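Long-range contacts in alpha-galactosidase (Thermus thermophilus, PDB 6LCJ), which probably hydrolyses terminal alpha-galactosidic bonds of galactose-containing oligosaccharides: residues Ala217-Arg222 with Trp296-Leu301; Phe190-Ile195 with Gly227-Leu232; Ile173-Leu178 with Arg211-Met216. All coordinates share one frame; numbering follows the deposited sequence.

Contact 1 of 3, residues Ala217-Arg222 with Trp296-Leu301; sequences AFLAER and WGYDYL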
ATOM      1  N   ALA E 217       8.718 -57.575 -10.362  1.00 38.67           N
ATOM      2  CA  ALA E 217       8.521 -58.585 -11.397  1.00 39.86           C
ATOM      3  C   ALA E 217       7.841 -59.824 -10.837  1.00 39.70           C
ATOM      4  O   ALA E 217       7.104 -60.502 -11.558  1.00 41.55           O
ATOM      5  CB  ALA E 217       9.854 -58.955 -12.040  1.00 37.12           C
ATOM      6  N   PHE E 218       8.066 -60.119  -9.555  1.00 41.36           N
ATOM      7  CA  PHE E 218       7.414 -61.253  -8.910  1.00 42.00           C
ATOM      8  C   PHE E 218       5.914 -61.020  -8.773  1.00 48.24           C
ATOM      9  O   PHE E 218       5.099 -61.874  -9.152  1.00 45.24           O
ATOM     10  CB  PHE E 218       8.054 -61.489  -7.543  1.00 41.93           C
ATOM     11  CG  PHE E 218       7.205 -62.280  -6.603  1.00 47.75           C
ATOM     12  CD1 PHE E 218       7.115 -63.661  -6.727  1.00 49.67           C
ATOM     13  CD2 PHE E 218       6.500 -61.649  -5.585  1.00 51.30           C
ATOM     14  CE1 PHE E 218       6.326 -64.405  -5.857  1.00 49.66           C
ATOM     15  CE2 PHE E 218       5.711 -62.381  -4.705  1.00 54.01           C
ATOM     16  CZ  PHE E 218       5.623 -63.765  -4.844  1.00 55.27           C
ATOM     17  N   LEU E 219       5.538 -59.864  -8.220  1.00 47.12           N
ATOM     18  CA  LEU E 219       4.137 -59.470  -8.123  1.00 41.95           C
ATOM     19  C   LEU E 219       3.410 -59.600  -9.458  1.00 39.70           C
ATOM     20  O   LEU E 219       2.284 -60.103  -9.513  1.00 41.54           O
ATOM     21  CB  LEU E 219       4.056 -58.034  -7.617  1.00 43.04           C
ATOM     22  CG  LEU E 219       2.869 -57.641  -6.749  1.00 42.31           C
ATOM     23  CD1 LEU E 219       2.653 -58.663  -5.654  1.00 43.12           C
ATOM     24  CD2 LEU E 219       3.166 -56.276  -6.173  1.00 42.05           C
ATOM     25  N   ALA E 220       4.028 -59.142 -10.547  1.00 35.95           N
ATOM     26  CA  ALA E 220       3.339 -59.215 -11.833  1.00 38.95           C
ATOM     27  C   ALA E 220       3.155 -60.656 -12.296  1.00 43.29           C
ATOM     28  O   ALA E 220       2.157 -60.964 -12.955  1.00 43.72           O
ATOM     29  CB  ALA E 220       4.090 -58.414 -12.898  1.00 33.73           C
ATOM     30  N   GLU E 221       4.096 -61.551 -11.966  1.00 43.75           N
ATOM     31  CA  GLU E 221       3.963 -62.935 -12.405  1.00 45.48           C
ATOM     32  C   GLU E 221       2.853 -63.648 -11.642  1.00 44.51           C
ATOM     33  O   GLU E 221       2.098 -64.434 -12.229  1.00 40.53           O
ATOM     34  CB  GLU E 221       5.295 -63.669 -12.256  1.00 48.84           C
ATOM     35  CG  GLU E 221       5.262 -65.141 -12.698  1.00 55.58           C
ATOM     36  CD  GLU E 221       4.578 -65.375 -14.056  1.00 66.45           C
ATOM     37  OE1 GLU E 221       4.777 -64.562 -14.994  1.00 68.49           O
ATOM     38  OE2 GLU E 221       3.842 -66.385 -14.184  1.00 62.98           O
ATOM     39  N   ARG E 222       2.729 -63.377 -10.336  1.00 40.52           N
ATOM     40  CA  ARG E 222       1.573 -63.850  -9.578  1.00 46.15           C
ATOM     41  C   ARG E 222       0.261 -63.342 -10.178  1.00 47.01           C
ATOM     42  O   ARG E 222      -0.738 -64.074 -10.205  1.00 51.79           O
ATOM     43  CB  ARG E 222       1.693 -63.418  -8.114  1.00 45.29           C
ATOM     44  CG  ARG E 222       2.897 -64.004  -7.382  1.00 46.38           C
ATOM     45  CD  ARG E 222       2.667 -65.447  -6.929  1.00 51.85           C
ATOM     46  NE  ARG E 222       3.002 -65.644  -5.513  1.00 59.78           N
ATOM     47  CZ  ARG E 222       2.109 -65.780  -4.526  1.00 62.26           C
ATOM     48  NH1 ARG E 222       0.802 -65.744  -4.786  1.00 60.11           N
ATOM     49  NH2 ARG E 222       2.525 -65.949  -3.270  1.00 57.80           N
ATOM     50  N   TRP E 296       9.461 -56.108 -16.498  1.00 42.65           N
ATOM     51  CA  TRP E 296       8.972 -56.641 -15.237  1.00 37.83           C
ATOM     52  C   TRP E 296       7.724 -57.498 -15.397  1.00 32.91           C
ATOM     53  O   TRP E 296       7.401 -58.256 -14.480  1.00 38.77           O
ATOM     54  CB  TRP E 296       8.671 -55.491 -14.285  1.00 39.91           C
ATOM     55  CG  TRP E 296       9.858 -55.005 -13.552  1.00 38.71           C
ATOM     56  CD1 TRP E 296      11.058 -55.624 -13.449  1.00 33.99           C
ATOM     57  CD2 TRP E 296       9.957 -53.789 -12.792  1.00 40.08           C
ATOM     58  NE1 TRP E 296      11.912 -54.868 -12.678  1.00 36.68           N
ATOM     59  CE2 TRP E 296      11.258 -53.737 -12.263  1.00 37.28           C
ATOM     60  CE3 TRP E 296       9.069 -52.740 -12.512  1.00 36.31           C
ATOM     61  CZ2 TRP E 296      11.699 -52.679 -11.467  1.00 35.67           C
ATOM     62  CZ3 TRP E 296       9.505 -51.695 -11.728  1.00 35.96           C
ATOM     63  CH2 TRP E 296      10.816 -51.670 -11.212  1.00 36.94           C
ATOM     64  N   GLY E 297       7.001 -57.377 -16.512  1.00 31.92           N
ATOM     65  CA  GLY E 297       5.749 -58.090 -16.691  1.00 37.43           C
ATOM     66  C   GLY E 297       4.504 -57.222 -16.772  1.00 42.99           C
ATOM     67  O   GLY E 297       3.424 -57.750 -17.093  1.00 41.80           O
ATOM     68  N   TYR E 298       4.608 -55.915 -16.510  1.00 34.75           N
ATOM     69  CA  TYR E 298       3.456 -55.023 -16.602  1.00 35.20           C
ATOM     70  C   TYR E 298       3.267 -54.551 -18.035  1.00 34.47           C
ATOM     71  O   TYR E 298       4.219 -54.073 -18.656  1.00 42.62           O
ATOM     72  CB  TYR E 298       3.640 -53.820 -15.677  1.00 30.12           C
ATOM     73  CG  TYR E 298       3.850 -54.221 -14.243  1.00 33.24           C
ATOM     74  CD1 TYR E 298       5.109 -54.590 -13.781  1.00 33.04           C
ATOM     75  CD2 TYR E 298       2.787 -54.267 -13.353  1.00 30.41           C
ATOM     76  CE1 TYR E 298       5.299 -54.973 -12.477  1.00 32.13           C
ATOM     77  CE2 TYR E 298       2.976 -54.641 -12.039  1.00 30.66           C
ATOM     78  CZ  TYR E 298       4.228 -54.997 -11.614  1.00 29.03           C
ATOM     79  OH  TYR E 298       4.417 -55.367 -10.312  1.00 36.22           O
ATOM     80  N   ASP E 299       2.041 -54.665 -18.560  1.00 32.04           N
ATOM     81  CA  ASP E 299       1.720 -54.107 -19.875  1.00 35.26           C
ATOM     82  C   ASP E 299       0.521 -53.154 -19.836  1.00 33.38           C
ATOM     83  O   ASP E 299      -0.051 -52.836 -20.882  1.00 35.25           O
ATOM     84  CB  ASP E 299       1.477 -55.224 -20.887  1.00 33.58           C
ATOM     85  CG  ASP E 299       0.324 -56.129 -20.489  1.00 43.98           C
ATOM     86  OD1 ASP E 299      -0.045 -56.147 -19.296  1.00 41.72           O
ATOM     87  OD2 ASP E 299      -0.207 -56.833 -21.376  1.00 51.65           O
ATOM     88  N   TYR E 300       0.118 -52.714 -18.647  1.00 29.84           N
ATOM     89  CA  TYR E 300      -0.844 -51.635 -18.465  1.00 31.09           C
ATOM     90  C   TYR E 300      -0.178 -50.624 -17.540  1.00 27.94           C
ATOM     91  O   TYR E 300       0.212 -50.971 -16.422  1.00 33.29           O
ATOM     92  CB  TYR E 300      -2.164 -52.175 -17.884  1.00 28.81           C
ATOM     93  CG  TYR E 300      -3.267 -51.162 -17.626  1.00 26.72           C
ATOM     94  CD1 TYR E 300      -3.176 -50.243 -16.585  1.00 29.32           C
ATOM     95  CD2 TYR E 300      -4.423 -51.151 -18.404  1.00 33.16           C
ATOM     96  CE1 TYR E 300      -4.188 -49.331 -16.342  1.00 29.52           C
ATOM     97  CE2 TYR E 300      -5.451 -50.243 -18.167  1.00 30.24           C
ATOM     98  CZ  TYR E 300      -5.325 -49.341 -17.134  1.00 31.57           C
ATOM     99  OH  TYR E 300      -6.325 -48.435 -16.901  1.00 36.13           O
ATOM    100  N   LEU E 301       0.010 -49.398 -18.018  1.00 27.14           N
ATOM    101  CA  LEU E 301       0.766 -48.394 -17.273  1.00 31.07           C
ATOM    102  C   LEU E 301      -0.077 -47.148 -17.059  1.00 28.89           C
ATOM    103  O   LEU E 301      -0.678 -46.628 -18.005  1.00 27.29           O
ATOM    104  CB  LEU E 301       2.057 -48.027 -17.997  1.00 32.26           C
ATOM    105  CG  LEU E 301       3.003 -49.197 -18.258  1.00 34.81           C
ATOM    106  CD1 LEU E 301       4.230 -48.722 -19.055  1.00 28.38           C
ATOM    107  CD2 LEU E 301       3.398 -49.842 -16.929  1.00 30.77           C
TER

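Contact 2 of 3, residues Phe190-Ile195 with Gly227-Leu232; sequences FEVFQI and GLRAGL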
ATOM      1  N   PHE E 190     -12.445 -59.136 -13.897  1.00 32.49           N
ATOM      2  CA  PHE E 190     -11.482 -58.090 -14.215  1.00 32.22           C
ATOM      3  C   PHE E 190     -10.501 -58.598 -15.264  1.00 35.92           C
ATOM      4  O   PHE E 190     -10.328 -59.801 -15.458  1.00 39.05           O
ATOM      5  CB  PHE E 190     -10.709 -57.645 -12.969  1.00 30.40           C
ATOM      6  CG  PHE E 190     -11.521 -56.841 -12.008  1.00 29.18           C
ATOM      7  CD1 PHE E 190     -11.860 -55.526 -12.300  1.00 27.76           C
ATOM      8  CD2 PHE E 190     -11.951 -57.397 -10.801  1.00 30.66           C
ATOM      9  CE1 PHE E 190     -12.623 -54.765 -11.390  1.00 30.99           C
ATOM     10  CE2 PHE E 190     -12.715 -56.654  -9.895  1.00 28.79           C
ATOM     11  CZ  PHE E 190     -13.053 -55.337 -10.189  1.00 26.93           C
ATOM     12  N   GLU E 191      -9.845 -57.658 -15.937  1.00 36.94           N
ATOM     13  CA  GLU E 191      -8.788 -57.981 -16.886  1.00 36.73           C
ATOM     14  C   GLU E 191      -7.421 -57.450 -16.486  1.00 33.89           C
ATOM     15  O   GLU E 191      -6.419 -57.948 -17.003  1.00 40.61           O
ATOM     16  CB  GLU E 191      -9.138 -57.445 -18.282  1.00 35.27           C
ATOM     17  CG  GLU E 191     -10.639 -57.339 -18.500  1.00 40.91           C
ATOM     18  CD  GLU E 191     -11.008 -56.972 -19.914  1.00 46.51           C
ATOM     19  OE1 GLU E 191     -11.469 -55.830 -20.143  1.00 50.38           O
ATOM     20  OE2 GLU E 191     -10.848 -57.831 -20.801  1.00 56.05           O
ATOM     21  N   VAL E 192      -7.350 -56.465 -15.589  1.00 33.19           N
ATOM     22  CA  VAL E 192      -6.103 -55.833 -15.174  1.00 28.81           C
ATOM     23  C   VAL E 192      -6.128 -55.674 -13.659  1.00 31.65           C
ATOM     24  O   VAL E 192      -7.139 -55.252 -13.090  1.00 30.84           O
ATOM     25  CB  VAL E 192      -5.902 -54.453 -15.845  1.00 31.23           C
ATOM     26  CG1 VAL E 192      -4.518 -53.891 -15.535  1.00 30.08           C
ATOM     27  CG2 VAL E 192      -6.133 -54.515 -17.341  1.00 29.20           C
ATOM     28  N   PHE E 193      -5.015 -56.006 -13.006  1.00 30.20           N
ATOM     29  CA  PHE E 193      -4.806 -55.740 -11.589  1.00 25.51           C
ATOM     30  C   PHE E 193      -3.688 -54.704 -11.503  1.00 33.58           C
ATOM     31  O   PHE E 193      -2.529 -55.019 -11.796  1.00 35.01           O
ATOM     32  CB  PHE E 193      -4.439 -57.019 -10.849  1.00 26.77           C
ATOM     33  CG  PHE E 193      -4.368 -56.862  -9.361  1.00 29.83           C
ATOM     34  CD1 PHE E 193      -3.223 -56.378  -8.754  1.00 26.37           C
ATOM     35  CD2 PHE E 193      -5.450 -57.206  -8.561  1.00 29.49           C
ATOM     36  CE1 PHE E 193      -3.153 -56.241  -7.372  1.00 28.77           C
ATOM     37  CE2 PHE E 193      -5.385 -57.073  -7.172  1.00 31.80           C
ATOM     38  CZ  PHE E 193      -4.226 -56.589  -6.578  1.00 30.60           C
ATOM     39  N   GLN E 194      -4.028 -53.470 -11.118  1.00 30.42           N
ATOM     40  CA  GLN E 194      -3.114 -52.341 -11.268  1.00 30.64           C
ATOM     41  C   GLN E 194      -2.651 -51.830  -9.910  1.00 27.59           C
ATOM     42  O   GLN E 194      -3.471 -51.420  -9.089  1.00 31.13           O
ATOM     43  CB  GLN E 194      -3.761 -51.214 -12.066  1.00 29.28           C
ATOM     44  CG  GLN E 194      -2.783 -50.083 -12.422  1.00 35.29           C
ATOM     45  CD  GLN E 194      -3.262 -48.750 -11.885  1.00 38.66           C
ATOM     46  OE1 GLN E 194      -4.379 -48.311 -12.198  1.00 33.07           O
ATOM     47  NE2 GLN E 194      -2.438 -48.106 -11.054  1.00 34.41           N
ATOM     48  N   ILE E 195      -1.334 -51.859  -9.688  1.00 30.74           N
ATOM     49  CA  ILE E 195      -0.701 -51.326  -8.482  1.00 31.91           C
ATOM     50  C   ILE E 195      -0.469 -49.832  -8.674  1.00 32.22           C
ATOM     51  O   ILE E 195       0.166 -49.414  -9.649  1.00 32.25           O
ATOM     52  CB  ILE E 195       0.623 -52.046  -8.189  1.00 27.07           C
ATOM     53  CG1 ILE E 195       0.365 -53.508  -7.896  1.00 34.97           C
ATOM     54  CG2 ILE E 195       1.340 -51.432  -7.003  1.00 30.23           C
ATOM     55  CD1 ILE E 195       1.407 -54.364  -8.473  1.00 38.38           C
ATOM     56  N   GLY E 227      -4.598 -65.122 -14.438  1.00 43.11           N
ATOM     57  CA  GLY E 227      -5.326 -64.705 -15.612  1.00 37.43           C
ATOM     58  C   GLY E 227      -5.476 -63.213 -15.787  1.00 40.84           C
ATOM     59  O   GLY E 227      -6.284 -62.785 -16.616  1.00 44.39           O
ATOM     60  N   LEU E 228      -4.718 -62.402 -15.059  1.00 41.87           N
ATOM     61  CA  LEU E 228      -4.869 -60.958 -15.112  1.00 40.96           C
ATOM     62  C   LEU E 228      -3.606 -60.302 -15.647  1.00 41.14           C
ATOM     63  O   LEU E 228      -2.487 -60.712 -15.313  1.00 40.21           O
ATOM     64  CB  LEU E 228      -5.194 -60.391 -13.725  1.00 41.45           C
ATOM     65  CG  LEU E 228      -6.584 -60.711 -13.179  1.00 36.91           C
ATOM     66  CD1 LEU E 228      -6.614 -60.540 -11.671  1.00 43.54           C
ATOM     67  CD2 LEU E 228      -7.581 -59.806 -13.837  1.00 37.17           C
ATOM     68  N   ARG E 229      -3.797 -59.286 -16.485  1.00 38.51           N
ATOM     69  CA  ARG E 229      -2.702 -58.397 -16.835  1.00 35.87           C
ATOM     70  C   ARG E 229      -2.310 -57.557 -15.629  1.00 34.36           C
ATOM     71  O   ARG E 229      -3.146 -57.201 -14.794  1.00 34.48           O
ATOM     72  CB  ARG E 229      -3.101 -57.476 -17.983  1.00 40.78           C
ATOM     73  CG  ARG E 229      -3.432 -58.178 -19.278  1.00 39.08           C
ATOM     74  CD  ARG E 229      -4.146 -57.221 -20.227  1.00 37.05           C
ATOM     75  NE  ARG E 229      -3.273 -56.126 -20.628  1.00 35.58           N
ATOM     76  CZ  ARG E 229      -3.576 -55.250 -21.580  1.00 38.55           C
ATOM     77  NH1 ARG E 229      -4.725 -55.342 -22.233  1.00 36.49           N
ATOM     78  NH2 ARG E 229      -2.719 -54.286 -21.883  1.00 38.03           N
ATOM     79  N   ALA E 230      -1.029 -57.227 -15.552  1.00 33.56           N
ATOM     80  CA  ALA E 230      -0.479 -56.488 -14.428  1.00 32.91           C
ATOM     81  C   ALA E 230      -0.316 -55.013 -14.794  1.00 33.20           C
ATOM     82  O   ALA E 230       0.179 -54.689 -15.875  1.00 32.20           O
ATOM     83  CB  ALA E 230       0.857 -57.096 -14.005  1.00 33.96           C
ATOM     84  N   GLY E 231      -0.726 -54.131 -13.886  1.00 34.07           N
ATOM     85  CA  GLY E 231      -0.699 -52.694 -14.123  1.00 28.28           C
ATOM     86  C   GLY E 231       0.142 -51.996 -13.073  1.00 32.37           C
ATOM     87  O   GLY E 231       0.141 -52.398 -11.907  1.00 30.58           O
ATOM     88  N   LEU E 232       0.870 -50.953 -13.496  1.00 30.91           N
ATOM     89  CA  LEU E 232       1.746 -50.208 -12.601  1.00 28.64           C
ATOM     90  C   LEU E 232       1.639 -48.712 -12.889  1.00 32.19           C
ATOM     91  O   LEU E 232       1.388 -48.292 -14.026  1.00 28.54           O
ATOM     92  CB  LEU E 232       3.197 -50.694 -12.735  1.00 27.92           C
ATOM     93  CG  LEU E 232       4.266 -50.307 -11.704  1.00 33.38           C
ATOM     94  CD1 LEU E 232       3.975 -50.866 -10.327  1.00 31.66           C
ATOM     95  CD2 LEU E 232       5.631 -50.794 -12.176  1.00 34.20           C
TER
HETATM   96  O   HOH W   1      -6.553 -60.658 -18.262  1.00 39.52           O

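Contact 3 of 3, residues Ile173-Leu178 with Arg211-Met216; sequences IGEDLL and RFPRGM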
ATOM      1  N   ILE E 173       0.148 -49.587   0.629  1.00 33.03           N
ATOM      2  CA  ILE E 173       0.129 -50.853  -0.093  1.00 34.32           C
ATOM      3  C   ILE E 173       1.404 -51.611   0.216  1.00 40.24           C
ATOM      4  O   ILE E 173       2.433 -51.036   0.599  1.00 38.86           O
ATOM      5  CB  ILE E 173      -0.037 -50.690  -1.619  1.00 36.25           C
ATOM      6  CG1 ILE E 173       0.909 -49.610  -2.165  1.00 31.75           C
ATOM      7  CG2 ILE E 173      -1.495 -50.403  -1.960  1.00 33.75           C
ATOM      8  CD1 ILE E 173       1.085 -49.685  -3.668  1.00 30.64           C
ATOM      9  N   GLY E 174       1.326 -52.923   0.050  1.00 41.55           N
ATOM     10  CA  GLY E 174       2.442 -53.798   0.341  1.00 35.95           C
ATOM     11  C   GLY E 174       2.255 -55.074  -0.443  1.00 41.54           C
ATOM     12  O   GLY E 174       1.146 -55.408  -0.874  1.00 45.10           O
ATOM     13  N   GLU E 175       3.368 -55.771  -0.650  1.00 44.13           N
ATOM     14  CA  GLU E 175       3.350 -56.992  -1.445  1.00 42.45           C
ATOM     15  C   GLU E 175       2.397 -58.026  -0.849  1.00 45.19           C
ATOM     16  O   GLU E 175       1.572 -58.609  -1.566  1.00 43.83           O
ATOM     17  CB  GLU E 175       4.786 -57.507  -1.559  1.00 45.44           C
ATOM     18  CG  GLU E 175       5.014 -58.989  -1.717  1.00 48.61           C
ATOM     19  CD  GLU E 175       6.461 -59.362  -1.371  1.00 55.56           C
ATOM     20  OE1 GLU E 175       7.397 -58.869  -2.051  1.00 51.38           O
ATOM     21  OE2 GLU E 175       6.668 -60.121  -0.396  1.00 58.72           O
ATOM     22  N   ASP E 176       2.457 -58.227   0.471  1.00 47.68           N
ATOM     23  CA  ASP E 176       1.599 -59.218   1.122  1.00 49.73           C
ATOM     24  C   ASP E 176       0.122 -58.858   0.981  1.00 47.79           C
ATOM     25  O   ASP E 176      -0.698 -59.693   0.577  1.00 49.62           O
ATOM     26  CB  ASP E 176       1.975 -59.349   2.601  1.00 55.53           C
ATOM     27  CG  ASP E 176       3.131 -60.337   2.842  1.00 71.48           C
ATOM     28  OD1 ASP E 176       3.638 -60.962   1.870  1.00 65.60           O
ATOM     29  OD2 ASP E 176       3.538 -60.476   4.022  1.00 78.67           O
ATOM     30  N   LEU E 177      -0.232 -57.611   1.311  1.00 45.55           N
ATOM     31  CA  LEU E 177      -1.622 -57.176   1.270  1.00 38.63           C
ATOM     32  C   LEU E 177      -2.215 -57.310  -0.129  1.00 41.80           C
ATOM     33  O   LEU E 177      -3.362 -57.754  -0.281  1.00 40.47           O
ATOM     34  CB  LEU E 177      -1.709 -55.733   1.761  1.00 45.08           C
ATOM     35  CG  LEU E 177      -2.881 -54.845   1.341  1.00 41.23           C
ATOM     36  CD1 LEU E 177      -4.128 -55.267   2.062  1.00 41.27           C
ATOM     37  CD2 LEU E 177      -2.550 -53.419   1.685  1.00 40.45           C
ATOM     38  N   LEU E 178      -1.447 -56.948  -1.165  1.00 35.90           N
ATOM     39  CA  LEU E 178      -1.977 -57.019  -2.523  1.00 36.97           C
ATOM     40  C   LEU E 178      -2.068 -58.453  -3.028  1.00 41.21           C
ATOM     41  O   LEU E 178      -2.896 -58.747  -3.901  1.00 39.88           O
ATOM     42  CB  LEU E 178      -1.129 -56.167  -3.476  1.00 39.27           C
ATOM     43  CG  LEU E 178      -1.195 -54.645  -3.239  1.00 44.59           C
ATOM     44  CD1 LEU E 178      -0.333 -53.870  -4.234  1.00 40.94           C
ATOM     45  CD2 LEU E 178      -2.637 -54.124  -3.267  1.00 34.48           C
ATOM     46  N   ARG E 211       8.304 -52.521   1.564  1.00 47.84           N
ATOM     47  CA  ARG E 211       7.067 -53.280   1.617  1.00 41.67           C
ATOM     48  C   ARG E 211       6.848 -54.144   0.381  1.00 41.59           C
ATOM     49  O   ARG E 211       5.817 -54.821   0.304  1.00 42.81           O
ATOM     50  CB  ARG E 211       5.896 -52.319   1.840  1.00 42.45           C
ATOM     51  CG  ARG E 211       6.154 -51.343   2.995  1.00 36.40           C
ATOM     52  CD  ARG E 211       4.941 -50.510   3.363  1.00 40.48           C
ATOM     53  NE  ARG E 211       4.417 -49.735   2.243  1.00 41.58           N
ATOM     54  CZ  ARG E 211       4.860 -48.533   1.880  1.00 47.79           C
ATOM     55  NH1 ARG E 211       5.849 -47.958   2.558  1.00 48.26           N
ATOM     56  NH2 ARG E 211       4.312 -47.905   0.837  1.00 41.46           N
ATOM     57  N   PHE E 212       7.793 -54.169  -0.566  1.00 40.36           N
ATOM     58  CA  PHE E 212       7.738 -55.070  -1.722  1.00 42.87           C
ATOM     59  C   PHE E 212       9.032 -55.880  -1.827  1.00 46.26           C
ATOM     60  O   PHE E 212       9.746 -55.814  -2.835  1.00 40.46           O
ATOM     61  CB  PHE E 212       7.471 -54.281  -3.006  1.00 39.85           C
ATOM     62  CG  PHE E 212       6.102 -53.675  -3.053  1.00 41.06           C
ATOM     63  CD1 PHE E 212       5.801 -52.548  -2.298  1.00 39.49           C
ATOM     64  CD2 PHE E 212       5.101 -54.250  -3.807  1.00 41.82           C
ATOM     65  CE1 PHE E 212       4.532 -52.008  -2.305  1.00 36.98           C
ATOM     66  CE2 PHE E 212       3.831 -53.714  -3.818  1.00 40.11           C
ATOM     67  CZ  PHE E 212       3.548 -52.588  -3.071  1.00 38.06           C
ATOM     68  N   PRO E 213       9.344 -56.698  -0.808  1.00 51.04           N
ATOM     69  CA  PRO E 213      10.681 -57.327  -0.760  1.00 46.44           C
ATOM     70  C   PRO E 213      10.995 -58.244  -1.933  1.00 44.42           C
ATOM     71  O   PRO E 213      12.157 -58.310  -2.340  1.00 44.23           O
ATOM     72  CB  PRO E 213      10.662 -58.096   0.570  1.00 42.01           C
ATOM     73  CG  PRO E 213       9.219 -58.255   0.911  1.00 47.98           C
ATOM     74  CD  PRO E 213       8.534 -57.044   0.376  1.00 44.92           C
ATOM     75  N   ARG E 214      10.022 -58.955  -2.500  1.00 45.53           N
ATOM     76  CA  ARG E 214      10.376 -59.841  -3.604  1.00 46.98           C
ATOM     77  C   ARG E 214      10.432 -59.124  -4.949  1.00 48.58           C
ATOM     78  O   ARG E 214      10.696 -59.774  -5.965  1.00 47.51           O
ATOM     79  CB  ARG E 214       9.414 -61.032  -3.671  1.00 44.67           C
ATOM     80  CG  ARG E 214       9.768 -62.145  -2.673  1.00 48.09           C
ATOM     81  CD  ARG E 214       8.643 -63.158  -2.484  1.00 50.63           C
ATOM     82  NE  ARG E 214       7.545 -62.590  -1.714  1.00 58.86           N
ATOM     83  CZ  ARG E 214       6.417 -63.228  -1.413  1.00 63.09           C
ATOM     84  NH1 ARG E 214       6.235 -64.484  -1.811  1.00 61.47           N
ATOM     85  NH2 ARG E 214       5.473 -62.602  -0.712  1.00 60.14           N
ATOM     86  N   GLY E 215      10.204 -57.814  -4.989  1.00 48.17           N
ATOM     87  CA  GLY E 215      10.367 -57.064  -6.217  1.00 38.42           C
ATOM     88  C   GLY E 215       9.127 -57.075  -7.093  1.00 43.34           C
ATOM     89  O   GLY E 215       8.232 -57.912  -6.960  1.00 45.11           O
ATOM     90  N   MET E 216       9.096 -56.121  -8.027  1.00 41.01           N
ATOM     91  CA  MET E 216       7.879 -55.888  -8.794  1.00 41.26           C
ATOM     92  C   MET E 216       7.658 -56.948  -9.859  1.00 39.43           C
ATOM     93  O   MET E 216       6.509 -57.206 -10.231  1.00 48.17           O
ATOM     94  CB  MET E 216       7.904 -54.493  -9.431  1.00 38.00           C
ATOM     95  CG  MET E 216       8.077 -53.364  -8.427  1.00 36.58           C
ATOM     96  SD  MET E 216       6.962 -53.451  -7.001  1.00 40.77           S
ATOM     97  CE  MET E 216       5.363 -53.213  -7.789  1.00 33.70           C
TER

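Contact 1 of 3, residues Ala217-Arg222 with Trp296-Leu301
The methyl group of A220 sits over one face of the Y298 ring, and this CH-pi contact is one of the two main touching points, beside that of A217 on W296. CB of A220 lies 3.8 Å from the Y298 ring centroid and 19° off the ring normal. It is displaced toward the phenol end, where it meets CZ of Y298 at 3.7 Å. One turn earlier on the helix, A217 approaches W296. Its CB touches CD1 of the W296 indole at 3.8 Å, while CA of A217 makes a C-H...O contact of 3.3 Å with the carbonyl O of W296. The backbone N of A217 stands over a face of that indole, toward its rim.

The break in the helix at G297 sets the two rings here, W296 just before the glycine facing A217 and Y298 just after it facing A220. G297 ends helix 280-296 in a Schellman motif with positive phi (114°), and its CA comes 5.5 Å from CA of A220. CB of W296 lies at the edge of the Y298 ring, in its plane. The phenol OH of Y298 is bonded to the carbonyl O of M216, which fixes the tip of the ring beside CB of L219.

Helix 216-224 thus packs on the join between helix 280-296 and strand 298-303 of the TIM barrel through methyl-to-ring and C-H...O contacts, and the polar end of Y298 is satisfied at the helix start.

Contact 2 of 3, residues Phe190-Ile195 with Gly227-Leu232
F190 enters the contact through its backbone: the carbonyl O of F190 lies 3.2 Å from CD2 of L228, and the same methyl touches CB of F190, whose ring leads away to meet W163 edge-to-face. At E191 the carbonyl O accepts from N of R229 at 3.0 Å, with the donor above the carbonyl plane. A water also donates to this oxygen and to O of G227, joining the two segments just before the strands begin. The carboxylate of E191 turns to R158 and to the backbone N of R161.

From V192 the pairing is parallel, with the strand segments 24° apart. CG1 of V192, anti to the backbone N, lies 3.7 Å from the carbonyl O of R229. N of F193 gives the straightest bond of the set to O of R229 (2.8 Å, 167°), nearly along the C=O axis, and O of F193 accepts from N of G231 at 2.9 Å. The F193 ring points away from the partner strand and stacks on W163.

CG of Q194, anti to the backbone N, rests against G231 before the chain bends, 3.7 Å from CA of G231; a beta carbon there would clash with this CG, so the glycine lets the strands come to 3.8 Å between the CA atoms of Q194 and G231. I195 closes the series, its N donating to O of G231 at 2.7 Å.

These are adjacent strands of the TIM barrel. Their alternating backbone bonds fix the parallel register, while F193, I195, A230 and L232 present an apolar face to the surrounding helices and to Y298.

Contact 3 of 3, residues Ile173-Leu178 with Arg211-Met216
The dense part of the contact is built on the F212 ring, which lies under the start of helix 175-185. N of E175 stands 3.8 Å above the centre of the F212 ring and C of G174 above its rim, on the same face, while CD1 of L178 approaches the edge. CZ of F212 meets CD1 of I173 at 3.9 Å. N of E175 donates to O of R211 at 2.8 Å in an almost straight bond (175°). G174 is the N-cap, so the N-H of E175, the first residue after it, which has no helical acceptor, is satisfied by the loop that leads into helix 216-224, the next helix of the TIM barrel. At this end NE of R211 also donates, nearly straight, to O of I173 at 2.9 Å, that oxygen lying in the guanidinium plane.

E175 reaches across to the type I turn F212-G215, whose R214 is exposed, with CG anti to the backbone N (chi1 151°). OE1 uses its syn lone pair for N of R214 (2.7 Å). OE2 forms a salt bridge with NH2 of R214 at 2.8 Å, met from above the carboxylate plane, and a weak bond with NE; the two planes are 74° apart. On the solvent side, OD1 of D176 adds a longer salt bridge to NH2 of R214 at 3.6 Å.

In the fold
Contact 2 is the most buried, a pairing of two barrel strands by backbone bonds. Contact 1 is partly buried and lays helix 216-224 over the end of helix 280-296 and the start of neighbouring strand 298-303 through apolar and C-H...O contacts. Contact 3, nearer the surface, joins the start of helix 175-185 to the loop before helix 216-224, and charged groups take over there. Contacts 1 and 2 share the sheet: N of L232 probably bonds to O of Y300, and D299 forms a salt bridge with R229. Apolar side chains run through all three, I195 meeting L219, L178 and I173, and L219 meeting F212. The bond from Y298 to M216 ties contact 1 to contact 3.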